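Local coordinates for protein lombricine kinase (Urechis caupo, PDB 3JPZ) that catalyses the reversible transfer of a phosphoryl group between ATP and lombricine, as a phosphagen kinase of the ATP:guanido phosphotransferase family, at residues 279-284 with 320-325; 120-125 with 220-225; 154-159 with 205-210; 140-145 with 214-219; 36-41 with 66-71. One frame throughout, in Å; residues are numbered along the deposited sequence. Where two conformers were deposited one is given.

Contact 1 of 5, residues 279-284 with 320-325; sequences RASVHV and VYDISN
Val320 and His283 open this antiparallel strand pair, the methyl CG1 of Val320 lying 3.6 Å from CB of His283. At Tyr321 the backbone is hydrogen-bonded in both directions to Val284, while the phenol turns away to meet Phe295 edge-to-face. Asp322 carries the main polar link. Its CG is anti to the backbone N (chi1 179°), which brings the carboxylate tip to tip with Arg279; NH2 of Arg279 forms a salt bridge to OD1 of Asp322 at 2.9 Å, arriving 52° out of the carboxylate plane. A water joins OD2 of Asp322 to NE2 of His283. Ile323 pairs with Val282 through two backbone bonds, and its CG1 packs 3.7 Å from CG1 of Val284. Beyond Ser324, which faces Ser281, Asn325 adds two bonds: its OD1 accepts from the backbone N of Ala280 at 2.8 Å, and its own N donates to the Ala280 carbonyl. The pair belongs to the catalytic domain's large antiparallel sheet, and Arg279 and Ser281 bind ADP, though none is present in this chain.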
# COMPACT_ATOMS: atom_id res chain seq x y z
N ARG A 279 20.10 -13.22 -12.49
CA ARG A 279 19.36 -14.47 -12.43
C ARG A 279 19.49 -15.17 -13.77
O ARG A 279 18.80 -14.83 -14.73
CB ARG A 279 17.89 -14.22 -12.13
CG ARG A 279 17.15 -15.48 -11.76
CD ARG A 279 15.65 -15.29 -11.67
NE ARG A 279 15.00 -16.46 -11.09
CZ ARG A 279 14.56 -17.51 -11.79
NH1 ARG A 279 14.69 -17.54 -13.11
NH2 ARG A 279 13.99 -18.53 -11.17
N ALA A 280 20.42 -16.11 -13.82
CA ALA A 280 20.62 -16.98 -14.96
C ALA A 280 19.86 -18.26 -14.69
O ALA A 280 20.02 -18.90 -13.64
CB ALA A 280 22.10 -17.26 -15.16
N SER A 281 19.01 -18.64 -15.64
CA SER A 281 18.15 -19.80 -15.46
C SER A 281 18.07 -20.60 -16.74
O SER A 281 18.32 -20.09 -17.83
CB SER A 281 16.75 -19.36 -15.04
OG SER A 281 16.19 -18.48 -16.00
N VAL A 282 17.72 -21.87 -16.60
CA VAL A 282 17.29 -22.68 -17.71
C VAL A 282 16.00 -23.34 -17.28
O VAL A 282 15.72 -23.46 -16.09
CB VAL A 282 18.26 -23.82 -18.06
CG1 VAL A 282 19.65 -23.31 -18.32
CG2 VAL A 282 18.24 -24.88 -16.95
N HIS A 283 15.21 -23.78 -18.25
CA HIS A 283 14.18 -24.76 -17.97
C HIS A 283 14.79 -26.07 -18.37
O HIS A 283 15.24 -26.22 -19.50
CB HIS A 283 12.94 -24.46 -18.80
CG HIS A 283 12.07 -23.39 -18.21
ND1 HIS A 283 10.79 -23.16 -18.63
CD2 HIS A 283 12.30 -22.52 -17.20
CE1 HIS A 283 10.26 -22.18 -17.92
NE2 HIS A 283 11.16 -21.78 -17.04
N VAL A 284 14.84 -27.03 -17.46
CA VAL A 284 15.47 -28.30 -17.77
C VAL A 284 14.65 -29.49 -17.29
O VAL A 284 14.17 -29.52 -16.16
CB VAL A 284 16.91 -28.37 -17.20
CG1 VAL A 284 16.92 -28.08 -15.71
CG2 VAL A 284 17.54 -29.73 -17.50
N VAL A 320 9.91 -30.49 -15.94
CA VAL A 320 10.78 -29.38 -16.33
C VAL A 320 10.86 -28.37 -15.18
O VAL A 320 9.85 -27.80 -14.76
CB VAL A 320 10.25 -28.66 -17.57
CG1 VAL A 320 11.16 -27.48 -17.92
CG2 VAL A 320 10.14 -29.64 -18.75
N TYR A 321 12.06 -28.19 -14.66
CA TYR A 321 12.28 -27.26 -13.56
C TYR A 321 13.01 -26.02 -14.03
O TYR A 321 13.89 -26.08 -14.88
CB TYR A 321 13.08 -27.93 -12.47
CG TYR A 321 12.36 -29.08 -11.84
CD1 TYR A 321 12.37 -30.33 -12.43
CD2 TYR A 321 11.67 -28.91 -10.66
CE1 TYR A 321 11.71 -31.38 -11.85
CE2 TYR A 321 11.01 -29.95 -10.08
CZ TYR A 321 11.03 -31.19 -10.67
OH TYR A 321 10.37 -32.23 -10.08
N ASP A 322 12.62 -24.89 -13.46
CA ASP A 322 13.39 -23.69 -13.61
C ASP A 322 14.53 -23.74 -12.61
O ASP A 322 14.33 -23.79 -11.40
CB ASP A 322 12.53 -22.46 -13.35
CG ASP A 322 13.31 -21.18 -13.48
OD1 ASP A 322 14.27 -20.99 -12.71
OD2 ASP A 322 12.97 -20.39 -14.38
N ILE A 323 15.74 -23.75 -13.14
CA ILE A 323 16.95 -23.89 -12.35
C ILE A 323 17.77 -22.64 -12.59
O ILE A 323 17.99 -22.23 -13.73
CB ILE A 323 17.71 -25.14 -12.75
CG1 ILE A 323 16.87 -26.38 -12.41
CG2 ILE A 323 19.07 -25.21 -12.07
CD1 ILE A 323 16.93 -26.81 -10.97
N SER A 324 18.23 -22.04 -11.49
CA SER A 324 18.93 -20.77 -11.56
C SER A 324 20.06 -20.75 -10.54
O SER A 324 20.14 -21.61 -9.66
CB SER A 324 17.96 -19.63 -11.27
OG SER A 324 17.29 -19.82 -10.03
N ASN A 325 20.94 -19.77 -10.68
CA ASN A 325 21.93 -19.55 -9.65
C ASN A 325 21.22 -18.97 -8.44
O ASN A 325 20.25 -18.22 -8.59
CB ASN A 325 23.04 -18.62 -10.14
CG ASN A 325 22.51 -17.32 -10.68
OD1 ASN A 325 21.76 -17.30 -11.64
ND2 ASN A 325 22.92 -16.22 -10.07
O HOH W 1 14.47 -20.00 -17.06
O HOH W 2 10.39 -19.79 -15.38

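Contact 2 of 5, residues 120-125 with 220-225; sequences TGRGIR and DHMRVI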
# COMPACT_ATOMS: atom_id res chain seq x y z
N THR A 120 18.87 -9.23 -15.14
CA THR A 120 19.45 -8.40 -14.11
C THR A 120 18.59 -7.16 -14.02
O THR A 120 17.60 -7.03 -14.72
CB THR A 120 20.90 -8.01 -14.43
OG1 THR A 120 21.51 -7.44 -13.27
CG2 THR A 120 20.95 -7.01 -15.59
N GLY A 121 18.98 -6.26 -13.13
CA GLY A 121 18.30 -4.99 -13.01
C GLY A 121 19.33 -3.89 -13.05
O GLY A 121 20.50 -4.11 -12.73
N ARG A 122 18.90 -2.71 -13.43
CA ARG A 122 19.77 -1.55 -13.42
C ARG A 122 19.00 -0.38 -12.86
O ARG A 122 17.81 -0.22 -13.13
CB ARG A 122 20.27 -1.25 -14.83
CG ARG A 122 21.24 -2.30 -15.37
CD ARG A 122 22.54 -2.28 -14.60
NE ARG A 122 23.52 -3.23 -15.14
CZ ARG A 122 23.61 -4.50 -14.77
NH1 ARG A 122 22.79 -4.99 -13.85
NH2 ARG A 122 24.53 -5.29 -15.31
N GLY A 123 19.68 0.41 -12.03
CA GLY A 123 19.18 1.72 -11.64
C GLY A 123 19.84 2.79 -12.50
O GLY A 123 20.93 2.58 -13.02
N ILE A 124 19.16 3.92 -12.66
CA ILE A 124 19.72 5.05 -13.39
C ILE A 124 20.23 6.08 -12.39
O ILE A 124 19.45 6.63 -11.62
CB ILE A 124 18.66 5.67 -14.32
CG1 ILE A 124 17.98 4.58 -15.16
CG2 ILE A 124 19.28 6.74 -15.21
CD1 ILE A 124 18.93 3.78 -16.05
N ARG A 125 21.53 6.32 -12.38
CA ARG A 125 22.13 7.19 -11.38
C ARG A 125 21.53 8.59 -11.44
O ARG A 125 21.20 9.09 -12.51
CB ARG A 125 23.65 7.25 -11.55
CG ARG A 125 24.34 8.22 -10.60
CD ARG A 125 25.83 7.92 -10.49
NE ARG A 125 26.07 6.71 -9.72
CZ ARG A 125 27.22 6.03 -9.74
NH1 ARG A 125 28.23 6.44 -10.49
NH2 ARG A 125 27.35 4.94 -9.01
N ASP A 220 12.58 -2.57 -10.56
CA ASP A 220 13.80 -1.80 -10.77
C ASP A 220 13.48 -0.76 -11.83
O ASP A 220 12.44 -0.82 -12.48
CB ASP A 220 14.93 -2.72 -11.25
CG ASP A 220 15.26 -3.81 -10.24
OD1 ASP A 220 15.66 -3.48 -9.11
OD2 ASP A 220 15.13 -5.00 -10.58
N HIS A 221 14.37 0.21 -12.02
CA HIS A 221 14.16 1.15 -13.10
C HIS A 221 14.12 0.35 -14.39
O HIS A 221 13.17 0.45 -15.17
CB HIS A 221 15.28 2.20 -13.17
CG HIS A 221 15.22 3.23 -12.08
ND1 HIS A 221 16.35 3.87 -11.61
CD2 HIS A 221 14.18 3.71 -11.37
CE1 HIS A 221 16.00 4.71 -10.65
NE2 HIS A 221 14.69 4.63 -10.48
N MET A 222 15.14 -0.46 -14.60
CA MET A 222 15.26 -1.25 -15.80
C MET A 222 15.57 -2.70 -15.47
O MET A 222 16.61 -3.00 -14.91
CB MET A 222 16.37 -0.70 -16.69
CG MET A 222 16.44 -1.36 -18.05
SD MET A 222 17.64 -0.55 -19.11
CE MET A 222 19.16 -0.96 -18.24
N ARG A 223 14.66 -3.59 -15.83
CA ARG A 223 14.86 -5.02 -15.67
C ARG A 223 15.16 -5.58 -17.04
O ARG A 223 14.31 -5.54 -17.93
CB ARG A 223 13.61 -5.67 -15.09
CG ARG A 223 13.50 -7.17 -15.38
CD ARG A 223 14.25 -8.01 -14.36
NE ARG A 223 13.37 -8.53 -13.32
CZ ARG A 223 13.09 -7.90 -12.18
NH1 ARG A 223 13.63 -6.72 -11.92
NH2 ARG A 223 12.27 -8.46 -11.30
N VAL A 224 16.37 -6.08 -17.22
CA VAL A 224 16.80 -6.57 -18.52
C VAL A 224 16.78 -8.09 -18.55
O VAL A 224 17.38 -8.74 -17.70
CB VAL A 224 18.21 -6.07 -18.85
CG1 VAL A 224 18.74 -6.74 -20.09
CG2 VAL A 224 18.21 -4.55 -18.99
N ILE A 225 16.06 -8.66 -19.51
CA ILE A 225 16.05 -10.10 -19.64
C ILE A 225 16.44 -10.51 -21.05
O ILE A 225 15.83 -10.08 -22.01
CB ILE A 225 14.66 -10.68 -19.32
CG1 ILE A 225 14.24 -10.26 -17.90
CG2 ILE A 225 14.70 -12.20 -19.42
CD1 ILE A 225 12.81 -9.82 -17.81
O HOH W 3 16.53 0.17 -10.21
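His221 meets the backbone of Ile124 with the edge of its imidazole: the N-H of Ile124 points at ND1 of His221, 3.0 Å away, almost straight (171°) and close to the ring plane. The other ring nitrogen, NE2, is bonded to the carbonyl of Cys128. Strands 120-122 and 222-225 are antiparallel neighbours, with two backbone bonds each for Thr120-Val224 and Arg122-Met222. Met222 and Arg122 share one side of the sheet, the methyl CE of Met222 resting 3.6 Å from CB of Arg122. A bend at chi2 (-67°) folds the arginine back along its own strand, where NH1 donates to OG1 of Thr120, itself bonded to the carbonyl of Thr276, and to O of Gly121 at 2.7 Å; Tyr266 adds a cation-pi contact. Arg223 leaves from the reverse side, its NH1 in a salt bridge with OD2 of Asp220; that OD2 lies 4.0 Å from CA of Gly121. With ND1 accepting and NE2 facing a carbonyl, His221 is probably NE2-protonated, while Asp220 holds the guanidinium of ADP-binding Arg223.

Contact 3 of 5, residues 154-159 with 205-210; sequences GDLSGT and WHNNEK
The indole of Trp205 has the carbonyl oxygen of Thr159 over one face, 3.1 Å from CD1 of Trp205, and the backbone N of Asn207 lies over the same face at the far end, above the rim of the six-membered ring near CZ3. At the edge, near the ring plane, O of Leu156 comes within 3.0 Å of the ring atom CH2 of Trp205, and a water links NE1 to the carbonyl of Gly158. This is where a strand outermost within this chain, 158-162, joins the large antiparallel sheet by pairing with 203-207. Thr159 and His206 exchange two backbone hydrogen bonds. At Gly158 the strands come close: CA of Gly158 sits 3.1 Å from O of His206, with no side chain to separate them. Past that point the chain turns off through Asn207-Lys210, a type I beta turn. The N-H of Asn208 reaches O of Ser157 at 2.9 Å. Asn207 uses ND2 to hold O of Asp155, also at 2.9 Å, the oxygen tilted 30° from the amide plane, while OD1 serves Thr211 and Phe212. The carboxylates of Asp155 and Glu209 come near each other, but the former is bound by Arg239 and Arg242 of helix 233-252. The turn is gripped at O of Asn207, which receives ND1 of His206 at 2.6 Å and N of Lys210 at 3.1 Å from opposite faces of its plane.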
# COMPACT_ATOMS: atom_id res chain seq x y z
N GLY A 154 19.88 -3.48 -35.34
CA GLY A 154 20.18 -4.89 -35.54
C GLY A 154 19.16 -5.79 -34.87
O GLY A 154 17.96 -5.56 -34.98
N ASP A 155 19.65 -6.81 -34.18
CA ASP A 155 18.76 -7.75 -33.51
C ASP A 155 18.25 -7.18 -32.19
O ASP A 155 17.50 -7.83 -31.47
CB ASP A 155 19.46 -9.09 -33.26
CG ASP A 155 20.48 -9.00 -32.16
OD1 ASP A 155 21.19 -7.98 -32.10
OD2 ASP A 155 20.57 -9.95 -31.36
N LEU A 156 18.67 -5.96 -31.86
CA LEU A 156 18.17 -5.27 -30.67
C LEU A 156 17.18 -4.18 -31.05
O LEU A 156 16.76 -3.40 -30.21
CB LEU A 156 19.31 -4.68 -29.86
CG LEU A 156 20.27 -5.69 -29.22
CD1 LEU A 156 21.29 -4.98 -28.34
CD2 LEU A 156 19.51 -6.73 -28.41
N SER A 157 16.80 -4.14 -32.33
CA SER A 157 15.73 -3.26 -32.76
C SER A 157 14.43 -3.77 -32.15
O SER A 157 14.13 -4.96 -32.18
CB SER A 157 15.65 -3.21 -34.28
OG SER A 157 16.85 -2.71 -34.84
N GLY A 158 13.66 -2.86 -31.58
CA GLY A 158 12.44 -3.25 -30.91
C GLY A 158 11.47 -2.10 -30.75
O GLY A 158 11.69 -1.00 -31.26
N THR A 159 10.39 -2.37 -30.02
CA THR A 159 9.36 -1.37 -29.79
C THR A 159 9.12 -1.22 -28.29
O THR A 159 9.33 -2.15 -27.51
CB THR A 159 8.05 -1.77 -30.49
OG1 THR A 159 7.33 -2.71 -29.68
CG2 THR A 159 8.33 -2.38 -31.85
N TRP A 205 9.52 -3.07 -23.18
CA TRP A 205 10.20 -2.98 -24.45
C TRP A 205 10.74 -4.36 -24.77
O TRP A 205 11.04 -5.13 -23.87
CB TRP A 205 11.36 -1.99 -24.36
CG TRP A 205 12.13 -1.80 -25.64
CD1 TRP A 205 11.95 -0.80 -26.56
CD2 TRP A 205 13.21 -2.61 -26.14
NE1 TRP A 205 12.84 -0.95 -27.60
CE2 TRP A 205 13.62 -2.05 -27.36
CE3 TRP A 205 13.86 -3.75 -25.67
CZ2 TRP A 205 14.65 -2.59 -28.12
CZ3 TRP A 205 14.88 -4.29 -26.42
CH2 TRP A 205 15.27 -3.71 -27.63
N HIS A 206 10.82 -4.68 -26.06
CA HIS A 206 11.55 -5.87 -26.47
C HIS A 206 11.91 -5.77 -27.94
O HIS A 206 11.29 -5.02 -28.69
CB HIS A 206 10.75 -7.15 -26.19
CG HIS A 206 9.54 -7.32 -27.05
ND1 HIS A 206 9.59 -7.85 -28.32
CD2 HIS A 206 8.23 -7.05 -26.81
CE1 HIS A 206 8.37 -7.89 -28.83
NE2 HIS A 206 7.53 -7.41 -27.93
N ASN A 207 12.91 -6.54 -28.33
CA ASN A 207 13.32 -6.59 -29.72
C ASN A 207 12.37 -7.45 -30.53
O ASN A 207 11.53 -8.16 -29.97
CB ASN A 207 14.76 -7.12 -29.84
CG ASN A 207 14.91 -8.53 -29.29
OD1 ASN A 207 13.93 -9.17 -28.90
ND2 ASN A 207 16.14 -9.01 -29.26
N ASN A 208 12.53 -7.41 -31.85
CA ASN A 208 11.64 -8.11 -32.76
C ASN A 208 11.70 -9.63 -32.61
O ASN A 208 10.69 -10.31 -32.77
CB ASN A 208 11.97 -7.71 -34.19
CG ASN A 208 11.78 -6.22 -34.42
OD1 ASN A 208 11.17 -5.54 -33.60
ND2 ASN A 208 12.32 -5.72 -35.52
N GLU A 209 12.88 -10.16 -32.30
CA GLU A 209 13.05 -11.61 -32.18
C GLU A 209 12.45 -12.14 -30.89
O GLU A 209 12.23 -13.34 -30.75
CB GLU A 209 14.54 -11.99 -32.25
CG GLU A 209 15.13 -11.92 -33.65
CD GLU A 209 16.53 -12.51 -33.73
OE1 GLU A 209 16.70 -13.71 -33.41
OE2 GLU A 209 17.47 -11.77 -34.12
N LYS A 210 12.17 -11.23 -29.95
CA LYS A 210 11.62 -11.60 -28.65
C LYS A 210 12.64 -12.41 -27.85
O LYS A 210 12.32 -13.45 -27.27
CB LYS A 210 10.31 -12.37 -28.80
CG LYS A 210 9.24 -11.60 -29.56
CD LYS A 210 7.87 -12.26 -29.43
CE LYS A 210 6.79 -11.45 -30.14
NZ LYS A 210 5.62 -12.31 -30.48
O HOH W 4 15.73 -8.96 -32.77
O HOH W 5 12.69 1.49 -29.52

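Contact 4 of 5, residues 140-145 with 214-219; sequences EVERVI and IWINEE
Ile145 and Ile216 form the tight part of this helix-on-strand contact, which has no hydrogen bond of its own. Their side chains slide past each other in opposite directions, CG2 of Ile145 reaching 3.5 Å from CD1 of Ile216. Because CG2 of Ile216 is anti to the backbone N, the two branches divide the work: CD1 lies against Ile145, and CG2 presses on the helix backbone 3.7 Å from CA of Glu142. Ile214, one step along the same strand face, is a looser neighbour, with its CG2 4.3 Å from CG2 of Ile145. At the strand end Asn217 crosses Val141 obliquely, OD1 of Asn217 lying 3.6 Å from CG1 of Val141. The amide nitrogen ND2 has polar partners outside the pair, the carbonyls of Ala201 and Arg138, so this buried asparagine fills a place in apolar packing and still has its N-H groups engaged.

On the looser side, Glu142 contributes CB, but its carboxylate extends off to Tyr160 OH, and the exposed Arg143 points away from the strand to form a salt bridge with Glu140, which is buried and covered in part by Phe3 of the second subunit. The helix segment and strand segment run 153° apart, with axes 9.7 Å from each other. A helix packed through branched aliphatics on an antiparallel sheet belongs to the alpha+beta architecture of the phosphagen kinase catalytic domain.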
# COMPACT_ATOMS: atom_id res chain seq x y z
N GLU A 140 11.36 10.36 -15.94
CA GLU A 140 12.72 10.60 -16.41
C GLU A 140 13.48 9.28 -16.57
O GLU A 140 14.25 9.12 -17.50
CB GLU A 140 13.47 11.54 -15.46
CG GLU A 140 14.94 11.77 -15.82
CD GLU A 140 15.12 12.48 -17.15
OE1 GLU A 140 14.11 12.87 -17.76
OE2 GLU A 140 16.28 12.65 -17.59
N VAL A 141 13.28 8.34 -15.65
CA VAL A 141 13.81 7.00 -15.85
C VAL A 141 13.25 6.42 -17.15
O VAL A 141 14.01 6.00 -18.03
CB VAL A 141 13.45 6.04 -14.70
CG1 VAL A 141 13.92 4.65 -15.05
CG2 VAL A 141 14.08 6.49 -13.40
N GLU A 142 11.93 6.40 -17.27
CA GLU A 142 11.29 5.86 -18.47
C GLU A 142 11.81 6.55 -19.73
O GLU A 142 12.02 5.91 -20.75
CB GLU A 142 9.77 6.02 -18.41
CG GLU A 142 9.06 5.49 -19.66
CD GLU A 142 7.59 5.85 -19.69
OE1 GLU A 142 7.25 6.98 -19.30
OE2 GLU A 142 6.78 5.01 -20.11
N ARG A 143 12.02 7.86 -19.67
CA ARG A 143 12.43 8.60 -20.85
C ARG A 143 13.84 8.21 -21.22
O ARG A 143 14.14 7.91 -22.37
CB ARG A 143 12.37 10.10 -20.63
CG ARG A 143 12.79 10.88 -21.86
CD ARG A 143 12.68 12.38 -21.67
NE ARG A 143 13.76 12.91 -20.86
CZ ARG A 143 15.03 13.00 -21.25
NH1 ARG A 143 15.39 12.57 -22.46
NH2 ARG A 143 15.95 13.50 -20.44
N VAL A 144 14.72 8.21 -20.23
CA VAL A 144 16.12 7.90 -20.44
C VAL A 144 16.28 6.51 -21.05
O VAL A 144 16.93 6.35 -22.08
CB VAL A 144 16.90 7.99 -19.11
CG1 VAL A 144 18.29 7.41 -19.24
CG2 VAL A 144 16.96 9.44 -18.63
N ILE A 145 15.67 5.51 -20.43
CA ILE A 145 15.79 4.14 -20.91
C ILE A 145 15.15 3.98 -22.29
O ILE A 145 15.72 3.34 -23.17
CB ILE A 145 15.14 3.17 -19.90
CG1 ILE A 145 15.85 3.28 -18.55
CG2 ILE A 145 15.21 1.75 -20.42
CD1 ILE A 145 15.19 2.50 -17.44
N ILE A 214 12.72 -5.76 -21.90
CA ILE A 214 13.05 -4.67 -21.01
C ILE A 214 11.78 -4.26 -20.27
O ILE A 214 10.78 -3.96 -20.91
CB ILE A 214 13.59 -3.47 -21.81
CG1 ILE A 214 14.90 -3.84 -22.52
CG2 ILE A 214 13.77 -2.24 -20.93
CD1 ILE A 214 16.06 -4.12 -21.60
N TRP A 215 11.80 -4.31 -18.95
CA TRP A 215 10.71 -3.75 -18.15
C TRP A 215 11.19 -2.47 -17.50
O TRP A 215 12.23 -2.44 -16.86
CB TRP A 215 10.27 -4.67 -17.03
CG TRP A 215 9.55 -5.89 -17.44
CD1 TRP A 215 9.08 -6.19 -18.67
CD2 TRP A 215 9.18 -6.97 -16.58
NE1 TRP A 215 8.45 -7.41 -18.64
CE2 TRP A 215 8.49 -7.91 -17.37
CE3 TRP A 215 9.36 -7.23 -15.22
CZ2 TRP A 215 7.99 -9.10 -16.83
CZ3 TRP A 215 8.86 -8.41 -14.69
CH2 TRP A 215 8.18 -9.33 -15.50
N ILE A 216 10.40 -1.41 -17.64
CA ILE A 216 10.73 -0.15 -17.02
C ILE A 216 9.81 0.11 -15.84
O ILE A 216 8.58 0.03 -15.96
CB ILE A 216 10.66 1.01 -18.04
CG1 ILE A 216 11.66 0.77 -19.17
CG2 ILE A 216 10.94 2.35 -17.36
CD1 ILE A 216 11.68 1.85 -20.21
N ASN A 217 10.41 0.39 -14.70
CA ASN A 217 9.71 0.92 -13.54
C ASN A 217 8.70 -0.06 -12.96
O ASN A 217 7.69 0.34 -12.39
CB ASN A 217 9.08 2.28 -13.89
CG ASN A 217 10.12 3.40 -13.93
OD1 ASN A 217 11.08 3.39 -13.16
ND2 ASN A 217 9.94 4.36 -14.82
N GLU A 218 8.98 -1.35 -13.10
CA GLU A 218 8.31 -2.36 -12.29
C GLU A 218 8.98 -2.34 -10.91
O GLU A 218 8.68 -1.48 -10.08
CB GLU A 218 8.39 -3.74 -12.93
CG GLU A 218 7.48 -4.76 -12.27
CD GLU A 218 8.19 -6.03 -11.88
OE1 GLU A 218 9.44 -6.07 -11.94
OE2 GLU A 218 7.49 -6.99 -11.49
N GLU A 219 9.91 -3.26 -10.68
CA GLU A 219 10.61 -3.35 -9.40
C GLU A 219 11.89 -2.52 -9.43
O GLU A 219 12.24 -1.86 -8.45
CB GLU A 219 10.94 -4.81 -9.09
CG GLU A 219 11.75 -5.02 -7.82
CD GLU A 219 11.81 -6.48 -7.40
OE1 GLU A 219 12.64 -6.81 -6.53
OE2 GLU A 219 11.03 -7.30 -7.94

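Contact 5 of 5, residues 36-41 with 66-71; sequences KKTAHG and EESYEV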
# COMPACT_ATOMS: atom_id res chain seq x y z
N LYS A 36 18.76 11.32 10.09
CA LYS A 36 19.57 11.34 8.89
C LYS A 36 18.67 11.33 7.66
O LYS A 36 17.56 10.80 7.67
CB LYS A 36 20.53 10.15 8.84
CG LYS A 36 21.37 9.97 10.08
CD LYS A 36 22.57 9.08 9.81
CE LYS A 36 23.63 9.82 8.99
NZ LYS A 36 24.69 8.92 8.48
N LYS A 37 19.17 11.93 6.59
CA LYS A 37 18.44 11.98 5.34
C LYS A 37 19.43 12.02 4.19
O LYS A 37 20.46 12.68 4.28
CB LYS A 37 17.54 13.22 5.29
CG LYS A 37 18.29 14.54 5.21
CD LYS A 37 17.36 15.68 4.82
CE LYS A 37 16.01 15.56 5.51
NZ LYS A 37 15.15 16.75 5.31
N THR A 38 19.11 11.31 3.11
CA THR A 38 19.91 11.38 1.90
C THR A 38 19.62 12.72 1.25
O THR A 38 18.81 13.49 1.75
CB THR A 38 19.54 10.27 0.91
OG1 THR A 38 18.26 10.57 0.34
CG2 THR A 38 19.50 8.91 1.61
N ALA A 39 20.26 12.98 0.12
CA ALA A 39 20.01 14.21 -0.63
C ALA A 39 18.62 14.19 -1.26
O ALA A 39 18.08 15.23 -1.61
CB ALA A 39 21.08 14.41 -1.70
N HIS A 40 18.04 13.00 -1.40
CA HIS A 40 16.70 12.90 -1.95
C HIS A 40 15.65 12.75 -0.85
O HIS A 40 14.46 12.54 -1.12
CB HIS A 40 16.60 11.75 -2.96
CG HIS A 40 17.57 11.85 -4.09
ND1 HIS A 40 18.62 10.97 -4.25
CD2 HIS A 40 17.66 12.73 -5.11
CE1 HIS A 40 19.30 11.30 -5.34
NE2 HIS A 40 18.74 12.37 -5.87
N GLY A 41 16.09 12.85 0.40
CA GLY A 41 15.18 12.91 1.53
C GLY A 41 14.77 11.55 2.05
O GLY A 41 13.88 11.44 2.89
N GLU A 66 20.15 5.66 -4.26
CA GLU A 66 21.48 5.09 -4.28
C GLU A 66 22.20 5.47 -3.00
O GLU A 66 22.94 4.68 -2.42
CB GLU A 66 22.26 5.61 -5.50
CG GLU A 66 23.74 5.31 -5.45
CD GLU A 66 24.42 5.50 -6.79
OE1 GLU A 66 23.84 6.15 -7.68
OE2 GLU A 66 25.55 5.00 -6.95
N GLU A 67 21.93 6.69 -2.55
CA GLU A 67 22.58 7.27 -1.40
C GLU A 67 22.18 6.52 -0.12
O GLU A 67 22.88 6.58 0.88
CB GLU A 67 22.23 8.75 -1.29
CG GLU A 67 22.96 9.66 -2.30
CD GLU A 67 22.36 9.64 -3.71
OE1 GLU A 67 21.39 8.90 -3.95
OE2 GLU A 67 22.86 10.38 -4.58
N SER A 68 21.06 5.82 -0.18
CA SER A 68 20.59 5.04 0.96
C SER A 68 21.66 4.11 1.50
O SER A 68 21.79 3.94 2.71
CB SER A 68 19.36 4.23 0.57
OG SER A 68 18.23 5.06 0.45
N TYR A 69 22.43 3.50 0.61
CA TYR A 69 23.44 2.53 1.04
C TYR A 69 24.57 3.16 1.87
O TYR A 69 25.17 2.50 2.70
CB TYR A 69 24.01 1.79 -0.17
CG TYR A 69 23.03 0.78 -0.73
CD1 TYR A 69 22.94 -0.49 -0.18
CD2 TYR A 69 22.19 1.10 -1.78
CE1 TYR A 69 22.05 -1.41 -0.68
CE2 TYR A 69 21.30 0.18 -2.28
CZ TYR A 69 21.23 -1.08 -1.72
OH TYR A 69 20.35 -2.02 -2.21
N GLU A 70 24.84 4.44 1.66
CA GLU A 70 25.89 5.08 2.44
C GLU A 70 25.34 5.80 3.67
O GLU A 70 25.87 5.65 4.76
CB GLU A 70 26.73 6.01 1.56
CG GLU A 70 25.94 6.99 0.73
CD GLU A 70 26.78 8.15 0.25
OE1 GLU A 70 27.95 7.93 -0.14
OE2 GLU A 70 26.28 9.30 0.27
N VAL A 71 24.26 6.57 3.52
CA VAL A 71 23.71 7.32 4.65
C VAL A 71 23.24 6.38 5.75
O VAL A 71 23.42 6.65 6.94
CB VAL A 71 22.55 8.24 4.21
CG1 VAL A 71 21.81 8.80 5.42
CG2 VAL A 71 23.09 9.37 3.36
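An ST turn at Thr38, overlapping a type I beta turn from Thr38 to Gly41, packs against the short helix 68-71 of the N-terminal domain, with Thr38 and His40 facing Glu67. Thr38 places OG1 between its backbone N and carbonyl carbon (chi1 72°), where it accepts the N-H of His40 at 3.0 Å. The carbon side of the same residue meets the other segment: CB of Thr38 lies 3.8 Å from CB of Glu67, and its CG2 is 4.0 Å from CG2 of Val71. His40 presents a ring edge to the bent Glu67, CE1 of His40 standing 3.5 Å from OE1 of Glu67, with ring and carboxylate planes 78° apart. Outside both segments, Asp65 ties the parts together by hydrogen bonds with Thr38 OG1, His40 ND1 and Ser68 OG. At the far end Lys36 lays CB 3.9 Å from CG1 of Val71 and bends so that its NZ donates to O of Val71 at 3.0 Å, in the carbonyl plane and on a lone pair.

How the contacts relate
Contacts 1 to 4 show how one antiparallel sheet can be assembled from distant parts of a chain, with contact 5 standing apart in the N-terminal domain. Contacts 2 and 4 are closest, their centres about 8 Å apart: the N-H of Arg223 reaches O of Trp215, and Met222 packs on Ile145. Contact 3 continues the sheet outward, N of Ile214 meeting O of Trp205. On the other flank, contact 1 has its centre about 21 Å from that of contact 2, and the two hold Arg279, Ser281 and Arg223, seen to bind ADP, though none is bound to this chain. Contact 5 is joined to contact 2 by a salt bridge, Glu66 OE2 to Arg125 NH2 at 2.7 Å.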